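Local coordinates for extracellular solute-binding protein family 1 (Kribbella flavida, PDB 5IXP) that probably binds an extracellular solute, perhaps a sugar, and delivers it to the membrane components of an ABC transporter, at residues A[196-199]-A[200-203]; A[173-176]-A[177-180]. All coordinates share one frame; numbering follows the deposited sequence.

Interaction 1 (A[196-199]-A[200-203])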
loop_
_atom_site.group_PDB
_atom_site.type_symbol
_atom_site.label_atom_id
_atom_site.label_comp_id
_atom_site.label_asym_id
_atom_site.label_seq_id
_atom_site.Cartn_x
_atom_site.Cartn_y
_atom_site.Cartn_z
ATOM N N LEU A 196 -15.816 -9.571 -13.117
ATOM C CA LEU A 196 -15.597 -9.342 -11.692
ATOM C C LEU A 196 -15.240 -7.890 -11.413
ATOM O O LEU A 196 -15.618 -7.341 -10.372
ATOM C CB LEU A 196 -14.503 -10.264 -11.163
ATOM C CG LEU A 196 -14.998 -11.191 -10.062
ATOM C CD1 LEU A 196 -13.836 -11.905 -9.441
ATOM C CD2 LEU A 196 -15.782 -10.422 -9.013
ATOM N N LEU A 197 -14.522 -7.254 -12.334
ATOM C CA LEU A 197 -14.238 -5.831 -12.217
ATOM C C LEU A 197 -15.528 -5.009 -12.236
ATOM O O LEU A 197 -15.720 -4.109 -11.408
ATOM C CB LEU A 197 -13.313 -5.423 -13.355
ATOM C CG LEU A 197 -12.529 -4.129 -13.300
ATOM C CD1 LEU A 197 -11.552 -4.149 -12.120
ATOM C CD2 LEU A 197 -11.790 -3.974 -14.631
ATOM N N LYS A 198 -16.428 -5.307 -13.176
ATOM C CA LYS A 198 -17.711 -4.606 -13.213
ATOM C C LYS A 198 -18.539 -4.912 -11.967
ATOM O O LYS A 198 -19.237 -4.036 -11.447
ATOM C CB LYS A 198 -18.484 -4.972 -14.485
ATOM C CG LYS A 198 -19.849 -4.246 -14.669
ATOM C CD LYS A 198 -19.717 -2.725 -14.488
ATOM C CE LYS A 198 -20.818 -1.930 -15.220
ATOM N NZ LYS A 198 -22.211 -2.209 -14.755
ATOM N N ARG A 199 -18.461 -6.144 -11.456
ATOM C CA ARG A 199 -19.222 -6.449 -10.250
ATOM C C ARG A 199 -18.711 -5.646 -9.059
ATOM O O ARG A 199 -19.504 -5.197 -8.220
ATOM C CB ARG A 199 -19.194 -7.950 -9.961
ATOM C CG ARG A 199 -20.270 -8.686 -10.740
ATOM C CD ARG A 199 -20.505 -10.094 -10.244
ATOM N NE ARG A 199 -21.401 -10.810 -11.141
ATOM C CZ ARG A 199 -21.957 -11.981 -10.853
ATOM N NH1 ARG A 199 -21.710 -12.561 -9.685
ATOM N NH2 ARG A 199 -22.763 -12.570 -11.730
ATOM N N THR A 200 -17.388 -5.472 -8.966
ATOM C CA THR A 200 -16.803 -4.609 -7.947
ATOM C C THR A 200 -17.315 -3.183 -8.086
ATOM O O THR A 200 -17.745 -2.559 -7.107
ATOM C CB THR A 200 -15.279 -4.643 -8.066
ATOM O OG1 THR A 200 -14.817 -5.984 -7.875
ATOM C CG2 THR A 200 -14.626 -3.725 -7.042
ATOM N N TRP A 201 -17.250 -2.648 -9.306
ATOM C CA TRP A 201 -17.811 -1.332 -9.599
ATOM C C TRP A 201 -19.269 -1.247 -9.153
ATOM O O TRP A 201 -19.662 -0.318 -8.433
ATOM C CB TRP A 201 -17.678 -1.064 -11.104
ATOM C CG TRP A 201 -18.359 0.180 -11.631
ATOM C CD1 TRP A 201 -19.677 0.311 -11.993
ATOM C CD2 TRP A 201 -17.741 1.443 -11.914
ATOM N NE1 TRP A 201 -19.918 1.585 -12.458
ATOM C CE2 TRP A 201 -18.748 2.299 -12.425
ATOM C CE3 TRP A 201 -16.436 1.936 -11.784
ATOM C CZ2 TRP A 201 -18.487 3.625 -12.803
ATOM C CZ3 TRP A 201 -16.178 3.255 -12.152
ATOM C CH2 TRP A 201 -17.200 4.085 -12.654
ATOM N N ASP A 202 -20.086 -2.224 -9.559
ATOM C CA ASP A 202 -21.510 -2.167 -9.238
ATOM C C ASP A 202 -21.743 -2.138 -7.735
ATOM O O ASP A 202 -22.613 -1.405 -7.247
ATOM C CB ASP A 202 -22.253 -3.350 -9.857
ATOM C CG ASP A 202 -22.410 -3.214 -11.355
ATOM O OD1 ASP A 202 -22.257 -2.093 -11.874
ATOM O OD2 ASP A 202 -22.697 -4.226 -12.013
ATOM N N GLN A 203 -20.974 -2.930 -6.982
ATOM C CA GLN A 203 -21.196 -3.010 -5.541
ATOM C C GLN A 203 -20.823 -1.703 -4.845
ATOM O O GLN A 203 -21.516 -1.272 -3.913
ATOM C CB GLN A 203 -20.413 -4.190 -4.964
ATOM C CG GLN A 203 -20.754 -4.527 -3.532
ATOM C CD GLN A 203 -20.191 -5.882 -3.110
ATOM O OE1 GLN A 203 -19.203 -6.356 -3.670
ATOM N NE2 GLN A 203 -20.834 -6.516 -2.131
#

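Interaction 2 (A[173-176]-A[177-180])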
loop_
_atom_site.group_PDB
_atom_site.type_symbol
_atom_site.label_atom_id
_atom_site.label_comp_id
_atom_site.label_asym_id
_atom_site.label_seq_id
_atom_site.Cartn_x
_atom_site.Cartn_y
_atom_site.Cartn_z
ATOM N N ALA A 173 -9.161 -0.745 -2.278
ATOM C CA ALA A 173 -9.096 -1.879 -1.363
ATOM C C ALA A 173 -9.620 -3.149 -2.020
ATOM O O ALA A 173 -8.989 -4.209 -1.926
ATOM C CB ALA A 173 -9.871 -1.568 -0.084
HETATM N N MSE A 174 -10.748 -3.060 -2.719
HETATM C CA MSE A 174 -11.342 -4.242 -3.329
HETATM C C MSE A 174 -10.616 -4.694 -4.587
HETATM O O MSE A 174 -10.379 -5.888 -4.774
HETATM C CB MSE A 174 -12.811 -3.984 -3.668
HETATM C CG MSE A 174 -13.647 -3.658 -2.450
HETATM SE SE MSE A 174 -15.490 -3.384 -3.017
HETATM C CE MSE A 174 -15.821 -5.202 -3.681
ATOM N N ARG A 175 -10.283 -3.745 -5.467
ATOM C CA ARG A 175 -9.708 -4.130 -6.752
ATOM C C ARG A 175 -8.400 -4.879 -6.573
ATOM O O ARG A 175 -8.102 -5.818 -7.323
ATOM C CB ARG A 175 -9.467 -2.911 -7.633
ATOM C CG ARG A 175 -9.227 -3.335 -9.077
ATOM C CD ARG A 175 -8.563 -2.260 -9.872
ATOM N NE ARG A 175 -7.147 -2.112 -9.551
ATOM C CZ ARG A 175 -6.661 -1.198 -8.720
ATOM N NH1 ARG A 175 -7.481 -0.359 -8.102
ATOM N NH2 ARG A 175 -5.356 -1.117 -8.507
ATOM N N ASN A 176 -7.596 -4.472 -5.596
ATOM C CA ASN A 176 -6.288 -5.089 -5.449
ATOM C C ASN A 176 -6.359 -6.510 -4.916
ATOM O O ASN A 176 -5.339 -7.206 -4.944
ATOM C CB ASN A 176 -5.405 -4.223 -4.556
ATOM C CG ASN A 176 -4.822 -3.062 -5.312
ATOM O OD1 ASN A 176 -3.998 -3.253 -6.201
ATOM N ND2 ASN A 176 -5.264 -1.857 -4.992
ATOM N N GLN A 177 -7.527 -6.961 -4.459
ATOM C CA GLN A 177 -7.704 -8.344 -4.037
ATOM C C GLN A 177 -8.061 -9.287 -5.171
ATOM O O GLN A 177 -7.928 -10.504 -5.001
ATOM C CB GLN A 177 -8.810 -8.457 -2.995
ATOM C CG GLN A 177 -8.508 -7.796 -1.692
ATOM C CD GLN A 177 -9.651 -7.972 -0.722
ATOM O OE1 GLN A 177 -10.814 -7.967 -1.120
ATOM N NE2 GLN A 177 -9.332 -8.157 0.544
ATOM N N LEU A 178 -8.558 -8.773 -6.291
ATOM C CA LEU A 178 -8.968 -9.639 -7.387
ATOM C C LEU A 178 -7.783 -10.445 -7.892
ATOM O O LEU A 178 -6.635 -9.998 -7.831
ATOM C CB LEU A 178 -9.555 -8.816 -8.534
ATOM C CG LEU A 178 -10.724 -7.924 -8.130
ATOM C CD1 LEU A 178 -11.140 -7.036 -9.295
ATOM C CD2 LEU A 178 -11.888 -8.786 -7.662
ATOM N N ILE A 179 -8.076 -11.651 -8.390
ATOM C CA ILE A 179 -7.043 -12.469 -9.014
ATOM C C ILE A 179 -6.552 -11.814 -10.297
ATOM O O ILE A 179 -5.360 -11.854 -10.615
ATOM C CB ILE A 179 -7.564 -13.894 -9.271
ATOM C CG1 ILE A 179 -7.662 -14.673 -7.965
ATOM C CG2 ILE A 179 -6.655 -14.634 -10.240
ATOM C CD1 ILE A 179 -7.972 -16.144 -8.181
ATOM N N GLN A 180 -7.452 -11.202 -11.057
ATOM C CA GLN A 180 -7.020 -10.366 -12.161
ATOM C C GLN A 180 -7.844 -9.093 -12.168
ATOM O O GLN A 180 -9.017 -9.081 -11.783
ATOM C CB GLN A 180 -7.130 -11.081 -13.512
ATOM C CG GLN A 180 -8.518 -11.157 -14.057
ATOM C CD GLN A 180 -8.581 -12.024 -15.279
ATOM O OE1 GLN A 180 -7.672 -12.818 -15.534
ATOM N NE2 GLN A 180 -9.654 -11.888 -16.049
HETATM O O HOH W 1 -12.167 -7.806 -3.592
HETATM O O HOH W 2 -4.761 -9.867 -5.971
#

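Interaction 1 (A[196-199]-A[200-203])
Two successive turns of helix 195-209 meet here, and Lys198 and Asp202 join them by an i to i+4 salt bridge, the classic way in which a helix ties one turn to the next. Lys198 NZ donates to Asp202 OD1 at 2.9 Å, and the oxygen accepts on its syn lone pair, the one on the side of OD2. At chi1 -178° the lysine CG stands opposite the backbone N; bends at chi2 and chi4 then bring the ammonium to Asp202. On the way its methylenes slant past the indole of Trp201, where CD lies 3.9 Å from Trp201 CD1. Within this stretch the one side chain serves two partners, a carboxylate with its charged tip and an aromatic ring with its aliphatic shaft. With an alanine here, the Asp202 carboxylate would probably lose its charged mate, and the indole of Trp201 the methylenes beside CD1.

On another side of the helix Thr200 bonds back to the preceding turn, its N reaching Leu196 O at 2.9 Å. In the conformer described, OG1 also comes to Leu196 O, from the opposite face of the carbonyl plane, but this second bond is doubtful because the side chain takes another conformation as well. The backbone ladder continues with Trp201 N to Leu197 O, nearly straight at 173°, and with Asp202 N to Lys198 O.

Around this helix, Trp201 packs against helix 356-371 through Ala366, Leu367 and Val370. Its NE1 bonds to Ser377 OG, while Trp381 of helix 377-392 meets its ring and also forms a cation-pi contact with Lys198. Thr200 and Leu197 face helix 167-175, and Gln203 NE2 bonds to Thr145 at the start of helix 144-157.

Interaction 2 (A[173-176]-A[177-180])
The chain leaves helix 167-175 here through a tight local contact, in which Gln177 and Leu178 fold back on the carbonyls of Met174 and Arg175. A type I beta turn runs from Arg175 to Leu178, and Leu178 N donates to Arg175 O at 3.2 Å. One residue earlier, Gln177 N reaches Met174 O at 3.1 Å. In both bonds the donor stands well above the carbonyl plane, and the C=O...N angles are only 118° for Leu178 N and 120° for Gln177 N, so the bonding is that of i to i+3 turns.

Gln177 lies back along the helix end. With CG anti to its own carbonyl carbon (chi1 -66°), the side chain sets its CG 3.6 Å from Ala173 O and runs on extended to its amide. A water joins this amide to the backbone, donating to Gln177 OE1 at 2.8 Å and to Met174 O at 2.9 Å. Trp144 NE1 also donates to OE1, while NE2 bonds to the carbonyls of Pro264 and Gly267, so partners at both ends of the amide fix its rotation.

The Leu178 side chain crosses the aliphatic part of Arg175 at about a right angle, Leu178 CD1 lying 4.2 Å from Arg175 CG, while the guanidinium makes a salt bridge with Glu172 one turn back. A second water links Asn176 O with Leu178 O, giving 2.6 Å to the latter. Beyond the helix, Gln350 NE2 bonds to both Arg175 O and Leu178 O, and Lys352 NZ to Asn176 OD1.

Carbonyls at a helix C-terminus lack the amides of a further turn, and this exit is a worked case of their replacement by the N-H groups of a type I turn, by water and by side chains from elsewhere in the chain.

In the fold
Along the chain interaction 2 comes first, at the end of helix 167-175, and interaction 1 follows near the start of helix 195-209, the next helix; their centres lie about 11 Å apart. The two contacts touch directly. Thr200 CG2 packs 3.8 Å from Met174 CB, Leu197 CD1 is 3.9 Å from Arg175 CG, and Gln203 OE1 approaches the selenomethionine methyl, Met174 CE. The turn that ends one helix and the first turns of the next are therefore packed together, although sixteen residues lie between them. Neighbours in sequence, the two helices thus meet in the same part of this solute-binding fold, the exit of one resting on the first turns of the other.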